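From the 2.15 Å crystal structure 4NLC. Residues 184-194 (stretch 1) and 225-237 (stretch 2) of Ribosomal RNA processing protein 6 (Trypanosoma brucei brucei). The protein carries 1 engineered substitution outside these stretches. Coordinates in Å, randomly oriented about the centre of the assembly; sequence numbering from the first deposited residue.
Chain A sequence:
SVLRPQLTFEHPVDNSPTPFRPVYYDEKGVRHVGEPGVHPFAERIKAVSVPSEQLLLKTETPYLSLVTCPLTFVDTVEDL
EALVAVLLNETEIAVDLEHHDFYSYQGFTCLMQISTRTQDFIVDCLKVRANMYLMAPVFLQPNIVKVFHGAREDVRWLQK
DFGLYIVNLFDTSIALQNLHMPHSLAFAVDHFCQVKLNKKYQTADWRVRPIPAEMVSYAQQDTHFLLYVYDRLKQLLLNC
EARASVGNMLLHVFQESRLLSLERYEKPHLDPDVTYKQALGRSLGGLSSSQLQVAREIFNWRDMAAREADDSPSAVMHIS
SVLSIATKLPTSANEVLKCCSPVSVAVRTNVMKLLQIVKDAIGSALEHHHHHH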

ATOM      1  N   SER A 184      16.870   3.810  -2.002  1.00 26.47           N
ATOM      2  CA  SER A 184      15.799   3.297  -2.870  1.00 26.03           C
ATOM      3  C   SER A 184      16.100   1.840  -3.264  1.00 29.92           C
ATOM      4  O   SER A 184      17.249   1.382  -3.130  1.00 28.74           O
ATOM      5  N   LEU A 185      15.072   1.113  -3.752  1.00 27.77           N
ATOM      6  CA  LEU A 185      15.241  -0.265  -4.174  1.00 28.01           C
ATOM      7  C   LEU A 185      16.185  -0.367  -5.373  1.00 30.41           C
ATOM      8  O   LEU A 185      17.094  -1.201  -5.355  1.00 27.91           O
ATOM      9  N   ALA A 186      15.966   0.488  -6.393  1.00 28.12           N
ATOM     10  CA  ALA A 186      16.803   0.547  -7.589  1.00 28.77           C
ATOM     11  C   ALA A 186      18.256   0.769  -7.178  1.00 31.33           C
ATOM     12  O   ALA A 186      19.120   0.081  -7.706  1.00 32.85           O
ATOM     13  N   PHE A 187      18.528   1.700  -6.215  1.00 24.29           N
ATOM     14  CA  PHE A 187      19.892   1.927  -5.735  1.00 22.74           C
ATOM     15  C   PHE A 187      20.519   0.640  -5.187  1.00 28.29           C
ATOM     16  O   PHE A 187      21.609   0.294  -5.625  1.00 29.10           O
ATOM     17  N   ALA A 188      19.845  -0.047  -4.226  1.00 24.83           N
ATOM     18  CA  ALA A 188      20.338  -1.268  -3.564  1.00 24.95           C
ATOM     19  C   ALA A 188      20.703  -2.352  -4.563  1.00 29.26           C
ATOM     20  O   ALA A 188      21.783  -2.936  -4.479  1.00 29.53           O
ATOM     21  N   VAL A 189      19.805  -2.610  -5.520  1.00 26.48           N
ATOM     22  CA  VAL A 189      20.009  -3.634  -6.540  1.00 26.22           C
ATOM     23  C   VAL A 189      21.179  -3.247  -7.441  1.00 32.75           C
ATOM     24  O   VAL A 189      22.049  -4.081  -7.707  1.00 34.33           O
ATOM     25  N   ASP A 190      21.253  -1.984  -7.850  1.00 30.31           N
ATOM     26  CA  ASP A 190      22.374  -1.542  -8.677  1.00 31.07           C
ATOM     27  C   ASP A 190      23.708  -1.518  -7.891  1.00 35.52           C
ATOM     28  O   ASP A 190      24.731  -1.929  -8.424  1.00 34.85           O
ATOM     29  N   HIS A 191      23.692  -1.096  -6.620  1.00 32.52           N
ATOM     30  CA  HIS A 191      24.914  -1.007  -5.807  1.00 32.87           C
ATOM     31  C   HIS A 191      25.513  -2.377  -5.488  1.00 38.11           C
ATOM     32  O   HIS A 191      26.716  -2.584  -5.638  1.00 38.20           O
ATOM     33  N   PHE A 192      24.671  -3.310  -5.066  1.00 35.41           N
ATOM     34  CA  PHE A 192      25.126  -4.635  -4.668  1.00 35.13           C
ATOM     35  C   PHE A 192      25.150  -5.674  -5.795  1.00 39.65           C
ATOM     36  O   PHE A 192      26.042  -6.516  -5.818  1.00 40.14           O
ATOM     37  N   CYS A 193      24.178  -5.636  -6.699  1.00 35.54           N
ATOM     38  CA  CYS A 193      24.077  -6.642  -7.753  1.00 35.86           C
ATOM     39  C   CYS A 193      24.535  -6.160  -9.113  1.00 42.73           C
ATOM     40  O   CYS A 193      24.712  -6.994  -9.997  1.00 43.55           O
ATOM     41  N   GLN A 194      24.674  -4.829  -9.306  1.00 40.69           N
ATOM     42  CA  GLN A 194      25.046  -4.208 -10.582  1.00 42.03           C
ATOM     43  C   GLN A 194      23.994  -4.501 -11.680  1.00 46.38           C
ATOM     44  O   GLN A 194      24.343  -4.704 -12.852  1.00 48.10           O
ATOM     45  N   PHE A 225      16.404 -10.080  -5.905  1.00 25.70           N
ATOM     46  CA  PHE A 225      17.741  -9.723  -5.405  1.00 26.19           C
ATOM     47  C   PHE A 225      17.771  -9.318  -3.916  1.00 29.69           C
ATOM     48  O   PHE A 225      18.851  -9.079  -3.368  1.00 28.57           O
ATOM     49  N   LEU A 226      16.596  -9.226  -3.285  1.00 26.46           N
ATOM     50  CA  LEU A 226      16.446  -8.703  -1.946  1.00 26.53           C
ATOM     51  C   LEU A 226      17.111  -9.536  -0.847  1.00 30.20           C
ATOM     52  O   LEU A 226      17.646  -8.950   0.099  1.00 28.64           O
ATOM     53  N   LEU A 227      17.128 -10.867  -0.956  1.00 27.51           N
ATOM     54  CA  LEU A 227      17.806 -11.648   0.094  1.00 27.32           C
ATOM     55  C   LEU A 227      19.323 -11.521   0.033  1.00 30.41           C
ATOM     56  O   LEU A 227      19.948 -11.537   1.077  1.00 29.48           O
ATOM     57  N   TYR A 228      19.907 -11.339  -1.166  1.00 27.63           N
ATOM     58  CA  TYR A 228      21.361 -11.099  -1.304  1.00 27.64           C
ATOM     59  C   TYR A 228      21.684  -9.742  -0.718  1.00 30.56           C
ATOM     60  O   TYR A 228      22.673  -9.616  -0.011  1.00 30.79           O
ATOM     61  N   VAL A 229      20.855  -8.725  -1.028  1.00 27.96           N
ATOM     62  CA  VAL A 229      20.978  -7.342  -0.530  1.00 27.66           C
ATOM     63  C   VAL A 229      20.941  -7.390   0.996  1.00 29.50           C
ATOM     64  O   VAL A 229      21.789  -6.791   1.661  1.00 28.63           O
ATOM     65  N   TYR A 230      19.993  -8.168   1.539  1.00 26.71           N
ATOM     66  CA  TYR A 230      19.824  -8.395   2.974  1.00 26.28           C
ATOM     67  C   TYR A 230      21.152  -8.919   3.606  1.00 29.47           C
ATOM     68  O   TYR A 230      21.618  -8.355   4.589  1.00 29.10           O
ATOM     69  N   ASP A 231      21.759  -9.964   3.008  1.00 26.88           N
ATOM     70  CA  ASP A 231      23.031 -10.558   3.448  1.00 27.95           C
ATOM     71  C   ASP A 231      24.165  -9.501   3.447  1.00 32.76           C
ATOM     72  O   ASP A 231      24.869  -9.351   4.440  1.00 33.58           O
ATOM     73  N   ARG A 232      24.277  -8.726   2.363  1.00 29.53           N
ATOM     74  CA  ARG A 232      25.283  -7.664   2.225  1.00 29.47           C
ATOM     75  C   ARG A 232      25.120  -6.513   3.241  1.00 31.51           C
ATOM     76  O   ARG A 232      26.119  -6.045   3.805  1.00 30.18           O
ATOM     77  N   LEU A 233      23.859  -6.078   3.500  1.00 28.83           N
ATOM     78  CA  LEU A 233      23.583  -5.027   4.497  1.00 28.29           C
ATOM     79  C   LEU A 233      23.866  -5.517   5.921  1.00 34.48           C
ATOM     80  O   LEU A 233      24.364  -4.744   6.737  1.00 33.90           O
ATOM     81  N   LYS A 234      23.581  -6.812   6.206  1.00 32.77           N
ATOM     82  CA  LYS A 234      23.889  -7.432   7.506  1.00 33.51           C
ATOM     83  C   LYS A 234      25.376  -7.357   7.799  1.00 36.10           C
ATOM     84  O   LYS A 234      25.743  -6.965   8.899  1.00 34.99           O
ATOM     85  N   GLN A 235      26.228  -7.686   6.810  1.00 34.14           N
ATOM     86  CA  GLN A 235      27.699  -7.628   6.959  1.00 35.54           C
ATOM     87  C   GLN A 235      28.185  -6.200   7.210  1.00 39.17           C
ATOM     88  O   GLN A 235      29.023  -6.002   8.076  1.00 40.01           O
ATOM     89  N   LEU A 236      27.629  -5.210   6.485  1.00 34.44           N
ATOM     90  CA  LEU A 236      27.965  -3.795   6.653  1.00 33.29           C
ATOM     91  C   LEU A 236      27.523  -3.262   8.017  1.00 33.85           C
ATOM     92  O   LEU A 236      28.227  -2.455   8.605  1.00 34.19           O
ATOM     93  N   LEU A 237      26.366  -3.692   8.509  1.00 28.31           N
ATOM     94  CA  LEU A 237      25.868  -3.249   9.807  1.00 29.17           C
ATOM     95  C   LEU A 237      26.693  -3.815  10.969  1.00 38.52           C
ATOM     96  O   LEU A 237      26.905  -3.116  11.956  1.00 40.01           O
TER

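What holds the two helices together where they cross? Their axes approach to 10.0 Å at an angle of 73°, and no hydrogen bond joins them, so the contact rests on side-chain packing. Phe-192 is its centre. Its CA-to-CB bond points toward the second helix, and with chi1 at -66° (m) and chi2 at -66° the ring enters a hole formed by Val-229, Arg-232, Leu-233 and Leu-236. Phe-192 CZ reaches both Leu-233 CD2 and Leu-236 CD1 at 3.7 Å, the latter at the ring edge. Both leucines adopt m,t rotamers, which carry these methyls to the tip of the ring.

How does a charged residue fit beside this aromatic ring? Arg-232 lays its aliphatic base over one face of Phe-192, with Arg-232 CB 4.0 Å from the centroid of the ring formed by Phe-192 CG, CD1, CD2, CE1, CE2 and CZ. Three successive m torsions then fold the chain back, so that Phe-192 CD1 lies over a face of the guanidinium, 3.5 Å from Arg-232 CZ. The same fold brings Arg-232 NH1 to Tyr-228 OH, to which it donates a 2.8 Å hydrogen bond within the second helix. Tyr-228, with chi1 t, in turn presents its ring edge to the first helix: Tyr-228 CE2 is 3.6 Å from the backbone atom Phe-192 O.

What fills the space near the start of the second helix? Cys-193, at chi1 -44° (m), directs its sulfur into a pocket between two aromatic residues, with Cys-193 SG 3.7 Å from Phe-225 CB and 3.8 Å from Tyr-228 CD2. It meets both rings obliquely. Phe-225 is also m, at -45°, and its ring turns one face to Val-189, whose t rotamer places Val-189 CG1 3.7 Å from Phe-225 CD2 in a CH-pi contact.

What packs alongside the large ring? Phe-192 CA and Val-229 CA are 6.5 Å apart. Val-229, at chi1 161° (t), sets one methyl against the ring, with Val-229 CG2 4.2 Å from Phe-192 CD2. Its other methyl meets Ala-188, which points toward the second helix: Ala-188 CB packs 4.0 Å from Val-229 CG1. Farther out, Leu-185 (t,p) and Leu-226 (t,p) both leave their backbones sideways, yet their ends come nearer and meet loosely, Leu-185 CD1 to Leu-226 CD1 at 4.4 Å.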

ATOM      1  CB  SER A 184      15.620   4.158  -4.114  1.00 28.11           C
ATOM      2  OG  SER A 184      16.582   3.854  -5.111  1.00 32.09           O
ATOM      3  CB  LEU A 185      13.894  -0.982  -4.457  1.00 27.45           C
ATOM      4  CG  LEU A 185      14.016  -2.440  -4.929  1.00 30.88           C
ATOM      5  CD1 LEU A 185      14.580  -3.343  -3.833  1.00 31.41           C
ATOM      6  CD2 LEU A 185      12.700  -2.968  -5.399  1.00 30.51           C
ATOM      7  CB  ALA A 186      16.341   1.672  -8.520  1.00 30.10           C
ATOM      8  CB  PHE A 187      19.981   3.053  -4.675  1.00 22.74           C
ATOM      9  CG  PHE A 187      21.318   3.029  -3.974  1.00 24.06           C
ATOM     10  CD1 PHE A 187      22.470   3.488  -4.614  1.00 26.67           C
ATOM     11  CD2 PHE A 187      21.444   2.489  -2.698  1.00 26.58           C
ATOM     12  CE1 PHE A 187      23.714   3.434  -3.977  1.00 28.57           C
ATOM     13  CE2 PHE A 187      22.693   2.435  -2.059  1.00 29.45           C
ATOM     14  CZ  PHE A 187      23.821   2.917  -2.701  1.00 27.40           C
ATOM     15  CB  ALA A 188      19.285  -1.805  -2.582  1.00 25.62           C
ATOM     16  CB  VAL A 189      18.702  -3.989  -7.295  1.00 27.52           C
ATOM     17  CG1 VAL A 189      18.971  -4.973  -8.424  1.00 27.00           C
ATOM     18  CG2 VAL A 189      17.660  -4.562  -6.327  1.00 26.16           C
ATOM     19  CB  ASP A 190      22.042  -0.197  -9.332  1.00 33.13           C
ATOM     20  CG  ASP A 190      23.084   0.379 -10.269  1.00 50.06           C
ATOM     21  OD1 ASP A 190      23.836  -0.410 -10.887  1.00 53.86           O
ATOM     22  OD2 ASP A 190      23.101   1.611 -10.441  1.00 56.73           O
ATOM     23  CB  HIS A 191      24.654  -0.212  -4.511  1.00 32.74           C
ATOM     24  CG  HIS A 191      25.881   0.044  -3.705  1.00 36.47           C
ATOM     25  ND1 HIS A 191      26.843   0.921  -4.131  1.00 39.25           N
ATOM     26  CD2 HIS A 191      26.263  -0.481  -2.519  1.00 38.68           C
ATOM     27  CE1 HIS A 191      27.783   0.915  -3.196  1.00 39.08           C
ATOM     28  NE2 HIS A 191      27.472   0.095  -2.201  1.00 39.03           N
ATOM     29  CB  PHE A 192      24.296  -5.135  -3.484  1.00 35.61           C
ATOM     30  CG  PHE A 192      24.503  -4.324  -2.225  1.00 36.88           C
ATOM     31  CD1 PHE A 192      25.737  -4.324  -1.568  1.00 39.01           C
ATOM     32  CD2 PHE A 192      23.453  -3.607  -1.659  1.00 37.03           C
ATOM     33  CE1 PHE A 192      25.917  -3.606  -0.387  1.00 38.75           C
ATOM     34  CE2 PHE A 192      23.639  -2.880  -0.479  1.00 39.27           C
ATOM     35  CZ  PHE A 192      24.870  -2.886   0.147  1.00 37.80           C
ATOM     36  CB  CYS A 193      22.655  -7.199  -7.823  1.00 34.73           C
ATOM     37  SG  CYS A 193      21.918  -7.574  -6.220  1.00 36.89           S
ATOM     38  CB  GLN A 194      26.481  -4.582 -11.014  1.00 44.67           C
ATOM     39  CG  GLN A 194      27.573  -3.767 -10.343  1.00 59.19           C
ATOM     40  CD  GLN A 194      28.873  -3.855 -11.111  1.00 87.61           C
ATOM     41  OE1 GLN A 194      28.901  -4.017 -12.341  1.00 86.79           O
ATOM     42  NE2 GLN A 194      29.987  -3.727 -10.408  1.00 81.25           N
ATOM     43  CB  PHE A 225      18.359  -8.591  -6.261  1.00 26.86           C
ATOM     44  CG  PHE A 225      18.229  -8.767  -7.762  1.00 27.95           C
ATOM     45  CD1 PHE A 225      19.192  -9.464  -8.484  1.00 30.55           C
ATOM     46  CD2 PHE A 225      17.178  -8.188  -8.457  1.00 28.29           C
ATOM     47  CE1 PHE A 225      19.088  -9.597  -9.867  1.00 30.41           C
ATOM     48  CE2 PHE A 225      17.052  -8.366  -9.834  1.00 31.20           C
ATOM     49  CZ  PHE A 225      18.028  -9.031 -10.534  1.00 29.61           C
ATOM     50  CB  LEU A 226      14.970  -8.421  -1.625  1.00 27.10           C
ATOM     51  CG  LEU A 226      14.686  -7.412  -0.477  1.00 32.86           C
ATOM     52  CD1 LEU A 226      15.529  -6.127  -0.623  1.00 33.01           C
ATOM     53  CD2 LEU A 226      13.207  -7.040  -0.425  1.00 34.73           C
ATOM     54  CB  LEU A 227      17.369 -13.108   0.125  1.00 27.35           C
ATOM     55  CG  LEU A 227      15.911 -13.358   0.493  1.00 30.09           C
ATOM     56  CD1 LEU A 227      15.571 -14.819   0.303  1.00 29.05           C
ATOM     57  CD2 LEU A 227      15.593 -12.869   1.891  1.00 27.60           C
ATOM     58  CB  TYR A 228      21.830 -11.160  -2.762  1.00 28.28           C
ATOM     59  CG  TYR A 228      23.293 -10.782  -2.961  1.00 29.90           C
ATOM     60  CD1 TYR A 228      24.317 -11.651  -2.589  1.00 32.34           C
ATOM     61  CD2 TYR A 228      23.648  -9.571  -3.549  1.00 30.27           C
ATOM     62  CE1 TYR A 228      25.660 -11.325  -2.793  1.00 31.86           C
ATOM     63  CE2 TYR A 228      24.991  -9.226  -3.747  1.00 31.77           C
ATOM     64  CZ  TYR A 228      25.991 -10.113  -3.375  1.00 38.11           C
ATOM     65  OH  TYR A 228      27.309  -9.796  -3.588  1.00 39.56           O
ATOM     66  CB  VAL A 229      19.873  -6.422  -1.151  1.00 31.09           C
ATOM     67  CG1 VAL A 229      19.670  -5.137  -0.348  1.00 30.43           C
ATOM     68  CG2 VAL A 229      20.201  -6.099  -2.610  1.00 31.41           C
ATOM     69  CB  TYR A 230      18.649  -9.383   3.204  1.00 27.11           C
ATOM     70  CG  TYR A 230      18.536  -9.920   4.613  1.00 29.70           C
ATOM     71  CD1 TYR A 230      18.256  -9.069   5.685  1.00 31.60           C
ATOM     72  CD2 TYR A 230      18.614 -11.286   4.868  1.00 31.56           C
ATOM     73  CE1 TYR A 230      18.081  -9.564   6.979  1.00 33.02           C
ATOM     74  CE2 TYR A 230      18.436 -11.796   6.159  1.00 32.97           C
ATOM     75  CZ  TYR A 230      18.175 -10.927   7.213  1.00 37.54           C
ATOM     76  OH  TYR A 230      18.057 -11.397   8.496  1.00 35.50           O
ATOM     77  CB  ASP A 231      23.423 -11.730   2.530  1.00 29.54           C
ATOM     78  CG  ASP A 231      22.578 -12.981   2.598  1.00 34.64           C
ATOM     79  OD1 ASP A 231      21.785 -13.114   3.548  1.00 34.61           O
ATOM     80  OD2 ASP A 231      22.745 -13.850   1.727  1.00 36.56           O
ATOM     81  CB  ARG A 232      25.309  -7.146   0.783  1.00 29.71           C
ATOM     82  CG  ARG A 232      25.871  -8.164  -0.244  1.00 35.43           C
ATOM     83  CD  ARG A 232      27.383  -8.381  -0.192  1.00 36.73           C
ATOM     84  NE  ARG A 232      28.145  -7.138  -0.385  1.00 33.89           N
ATOM     85  CZ  ARG A 232      28.453  -6.603  -1.565  1.00 46.32           C
ATOM     86  NH1 ARG A 232      28.083  -7.203  -2.694  1.00 35.65           N
ATOM     87  NH2 ARG A 232      29.131  -5.466  -1.624  1.00 38.73           N
ATOM     88  CB  LEU A 233      22.159  -4.494   4.374  1.00 27.28           C
ATOM     89  CG  LEU A 233      21.869  -3.703   3.099  1.00 30.88           C
ATOM     90  CD1 LEU A 233      20.378  -3.440   2.956  1.00 29.16           C
ATOM     91  CD2 LEU A 233      22.647  -2.413   3.077  1.00 31.82           C
ATOM     92  CB  LYS A 234      23.445  -8.907   7.554  1.00 34.66           C
ATOM     93  CG  LYS A 234      22.005  -9.072   7.996  1.00 41.02           C
ATOM     94  CD  LYS A 234      21.450 -10.462   7.723  1.00 48.92           C
ATOM     95  CE  LYS A 234      22.201 -11.613   8.335  1.00 49.09           C
ATOM     96  NZ  LYS A 234      21.359 -12.843   8.416  1.00 44.45           N
ATOM     97  CB  GLN A 235      28.415  -8.229   5.745  1.00 37.09           C
ATOM     98  CG  GLN A 235      28.057  -9.688   5.503  1.00 43.81           C
ATOM     99  CD  GLN A 235      28.572 -10.199   4.184  1.00 53.53           C
ATOM    100  OE1 GLN A 235      28.763  -9.456   3.220  1.00 48.49           O
ATOM    101  NE2 GLN A 235      28.762 -11.494   4.100  1.00 42.95           N
ATOM    102  CB  LEU A 236      27.332  -2.944   5.539  1.00 33.31           C
ATOM    103  CG  LEU A 236      28.023  -2.987   4.181  1.00 39.17           C
ATOM    104  CD1 LEU A 236      27.111  -2.426   3.092  1.00 37.90           C
ATOM    105  CD2 LEU A 236      29.373  -2.236   4.214  1.00 40.64           C
ATOM    106  CB  LEU A 237      24.374  -3.584   9.971  1.00 27.59           C
ATOM    107  CG  LEU A 237      23.417  -2.723   9.133  1.00 29.95           C
ATOM    108  CD1 LEU A 237      22.033  -3.393   8.992  1.00 27.74           C
ATOM    109  CD2 LEU A 237      23.365  -1.275   9.659  1.00 30.24           C
TER